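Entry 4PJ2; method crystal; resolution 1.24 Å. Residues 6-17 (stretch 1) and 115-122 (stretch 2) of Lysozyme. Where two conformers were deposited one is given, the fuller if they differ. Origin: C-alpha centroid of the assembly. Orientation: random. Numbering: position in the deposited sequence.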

# COMPACT_ATOMS: atom_id res chain seq x y z
N VAL D 6 -5.79 -13.14 -17.00
CA VAL D 6 -4.65 -12.46 -17.60
C VAL D 6 -4.05 -13.36 -18.69
O VAL D 6 -3.87 -14.55 -18.45
CB VAL D 6 -3.57 -12.14 -16.54
CG1 VAL D 6 -2.46 -11.27 -17.17
CG2 VAL D 6 -4.20 -11.45 -15.33
N SER D 7 -3.73 -12.79 -19.85
CA SER D 7 -3.16 -13.55 -20.97
C SER D 7 -1.72 -13.95 -20.66
O SER D 7 -1.01 -13.31 -19.89
CB SER D 7 -3.18 -12.72 -22.26
OG SER D 7 -2.11 -11.77 -22.27
N GLN D 8 -1.28 -15.03 -21.30
CA GLN D 8 0.08 -15.52 -21.14
C GLN D 8 1.12 -14.51 -21.58
O GLN D 8 2.13 -14.33 -20.91
CB GLN D 8 0.27 -16.83 -21.92
CG GLN D 8 -0.56 -17.96 -21.37
CD GLN D 8 -0.14 -18.38 -19.99
OE1 GLN D 8 1.00 -18.77 -19.77
NE2 GLN D 8 -1.05 -18.26 -19.03
N ARG D 9 0.88 -13.81 -22.69
CA ARG D 9 1.86 -12.82 -23.15
C ARG D 9 1.95 -11.67 -22.15
O ARG D 9 3.04 -11.15 -21.87
CB ARG D 9 1.50 -12.30 -24.54
CG ARG D 9 1.71 -13.34 -25.64
CD ARG D 9 1.25 -12.84 -27.00
NE ARG D 9 1.00 -13.95 -27.91
CZ ARG D 9 0.35 -13.86 -29.06
NH1 ARG D 9 -0.13 -12.69 -29.47
NH2 ARG D 9 0.17 -14.94 -29.82
N CYS D 10 0.82 -11.28 -21.58
CA CYS D 10 0.82 -10.20 -20.61
C CYS D 10 1.61 -10.60 -19.38
O CYS D 10 2.45 -9.83 -18.90
CB CYS D 10 -0.61 -9.86 -20.20
SG CYS D 10 -0.73 -8.60 -18.89
N LEU D 11 1.38 -11.81 -18.89
CA LEU D 11 2.12 -12.31 -17.75
C LEU D 11 3.62 -12.35 -18.04
O LEU D 11 4.42 -11.97 -17.20
CB LEU D 11 1.63 -13.69 -17.32
CG LEU D 11 0.27 -13.71 -16.59
CD1 LEU D 11 -0.19 -15.13 -16.34
CD2 LEU D 11 0.33 -12.98 -15.26
N SER D 12 4.01 -12.79 -19.23
CA SER D 12 5.41 -12.80 -19.60
C SER D 12 6.01 -11.39 -19.55
O SER D 12 7.12 -11.19 -19.04
CB SER D 12 5.54 -13.42 -21.00
OG SER D 12 6.89 -13.39 -21.47
N CYS D 13 5.29 -10.42 -20.10
CA CYS D 13 5.78 -9.05 -20.10
C CYS D 13 5.90 -8.50 -18.69
O CYS D 13 6.89 -7.83 -18.37
CB CYS D 13 4.89 -8.17 -20.98
SG CYS D 13 5.03 -8.56 -22.75
N ILE D 14 4.92 -8.78 -17.82
CA ILE D 14 5.03 -8.34 -16.44
C ILE D 14 6.21 -9.01 -15.76
O ILE D 14 6.95 -8.38 -15.02
CB ILE D 14 3.73 -8.62 -15.65
CG1 ILE D 14 2.58 -7.81 -16.25
CG2 ILE D 14 3.94 -8.30 -14.16
CD1 ILE D 14 1.18 -8.16 -15.71
N CYS D 15 6.38 -10.31 -16.01
CA CYS D 15 7.50 -11.04 -15.45
C CYS D 15 8.82 -10.41 -15.89
O CYS D 15 9.68 -10.12 -15.06
CB CYS D 15 7.39 -12.51 -15.88
SG CYS D 15 8.37 -13.68 -14.93
N LYS D 16 8.96 -10.13 -17.18
CA LYS D 16 10.19 -9.50 -17.68
C LYS D 16 10.40 -8.12 -17.05
O LYS D 16 11.52 -7.77 -16.67
CB LYS D 16 10.13 -9.39 -19.20
CG LYS D 16 10.29 -10.73 -19.90
CD LYS D 16 10.19 -10.63 -21.41
CE LYS D 16 10.30 -12.01 -22.05
NZ LYS D 16 10.34 -11.98 -23.55
N MET D 17 9.33 -7.36 -16.91
CA MET D 17 9.40 -6.04 -16.30
C MET D 17 9.90 -6.11 -14.87
O MET D 17 10.73 -5.29 -14.47
CB MET D 17 8.00 -5.41 -16.31
CG MET D 17 7.92 -3.98 -15.81
SD MET D 17 9.00 -2.89 -16.80
CE MET D 17 8.49 -1.31 -16.10
N ILE D 115 9.75 -3.40 -23.68
CA ILE D 115 10.43 -4.70 -23.64
C ILE D 115 10.16 -5.46 -24.94
O ILE D 115 9.03 -5.51 -25.43
CB ILE D 115 9.92 -5.52 -22.45
CG1 ILE D 115 10.22 -4.78 -21.15
CG2 ILE D 115 10.54 -6.93 -22.47
CD1 ILE D 115 9.67 -5.45 -19.88
N SER D 116 11.20 -6.05 -25.53
CA SER D 116 11.04 -6.76 -26.79
C SER D 116 9.87 -7.75 -26.79
O SER D 116 9.81 -8.68 -25.97
CB SER D 116 12.35 -7.47 -27.14
OG SER D 116 13.42 -6.56 -27.02
N GLY D 117 8.92 -7.53 -27.69
CA GLY D 117 7.78 -8.41 -27.87
C GLY D 117 6.56 -8.01 -27.06
O GLY D 117 5.55 -8.71 -27.09
N CYS D 118 6.65 -6.87 -26.35
CA CYS D 118 5.59 -6.44 -25.45
C CYS D 118 4.86 -5.17 -25.91
O CYS D 118 3.98 -4.70 -25.20
CB CYS D 118 6.14 -6.19 -24.04
SG CYS D 118 6.75 -7.62 -23.27
N HIS D 119 5.22 -4.60 -27.06
CA HIS D 119 4.50 -3.40 -27.49
C HIS D 119 3.03 -3.70 -27.76
O HIS D 119 2.70 -4.63 -28.50
CB HIS D 119 5.13 -2.76 -28.72
CG HIS D 119 4.42 -1.52 -29.15
ND1 HIS D 119 4.53 -0.33 -28.47
CD2 HIS D 119 3.55 -1.29 -30.17
CE1 HIS D 119 3.78 0.59 -29.05
NE2 HIS D 119 3.18 0.03 -30.09
N GLY D 120 2.14 -2.92 -27.15
CA GLY D 120 0.71 -3.09 -27.33
C GLY D 120 0.21 -4.46 -26.90
O GLY D 120 -0.82 -4.93 -27.38
N VAL D 121 0.93 -5.10 -26.00
CA VAL D 121 0.52 -6.41 -25.50
C VAL D 121 -0.86 -6.35 -24.83
O VAL D 121 -1.15 -5.42 -24.07
CB VAL D 121 1.58 -6.98 -24.51
CG1 VAL D 121 1.75 -6.07 -23.28
CG2 VAL D 121 1.21 -8.39 -24.09
N GLN D 122 -1.69 -7.35 -25.11
CA GLN D 122 -3.04 -7.45 -24.56
C GLN D 122 -3.12 -8.55 -23.51
O GLN D 122 -2.54 -9.62 -23.67
CB GLN D 122 -4.03 -7.76 -25.68
CG GLN D 122 -3.98 -6.77 -26.83
CD GLN D 122 -4.46 -5.40 -26.42
OE1 GLN D 122 -5.63 -5.22 -26.07
NE2 GLN D 122 -3.56 -4.43 -26.43
OXT GLN D 122 -3.74 -8.40 -22.47
O HOH W 1 -4.49 -10.08 -20.47

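What fastens the C-terminal segment to the helix most firmly? Cys 13, facing the segment from within the helix, does so covalently: its SG lies 2.0 Å from SG of Cys 118, a disulfide with chi3 of -101°. Both cysteines point their CA-to-CB bonds toward the other stretch and both adopt the m rotamer for chi1, so the two sulfurs meet between backbones whose CA atoms are 6.0 Å apart. Both residues are buried. Cys 118 ends one type II turn and begins the next, so the bridge pins the chain where the two turns join.

How does Ile 115, which gives up the most surface, use its side chain? Its CA-to-CB bond points toward stretch 1, and its extended m, t conformation carries CD1 to the helix backbone, 3.5 Å from N of Met 17 and 4.0 Å from O of Cys 13. The same methyl lies 3.9 Å from CB of Met 17. Both branches reach Lys 16: Ile 115 CG2 lies 3.9 Å from Lys 16 CD, and Ile 115 CD1 4.0 Å from Lys 16 CB. A branched aliphatic residue suits this place because it can cover backbone whose polar groups are already occupied: Met 17 N donates to Cys 13 O within the helix. The lysine contributes its aliphatic stem to the contact while remaining exposed.

What packs against the helix beside the disulfide? Val 121 is buried, and its CA-to-CB bond points toward stretch 1. Its CG2 lies 3.8 Å from N of Cys 10, 3.9 Å from CB of Arg 9 and 4.1 Å from SG of Cys 13, and its CG1 is 4.2 Å from the same sulfur. A compact apolar side chain fits against this helical surface without needing a polar partner. Arg 9 also starts toward the segment, but its end leads away, leaving its CB at the contact.

How is the chain terminus held at the start of the helix? OG of Ser 7, the N-cap residue, accepts a capping hydrogen bond from Cys 10 N at 3.0 Å and donates one to the terminal carboxylate, 2.6 Å from O of Gln 122. Water 1 adds a second link, accepting from Ser 7 N at 2.9 Å and donating to Gln 122 OXT at 2.7 Å. Thus both carboxylate oxygens are engaged, although the CA-to-CB bond of Gln 122 points away from stretch 1.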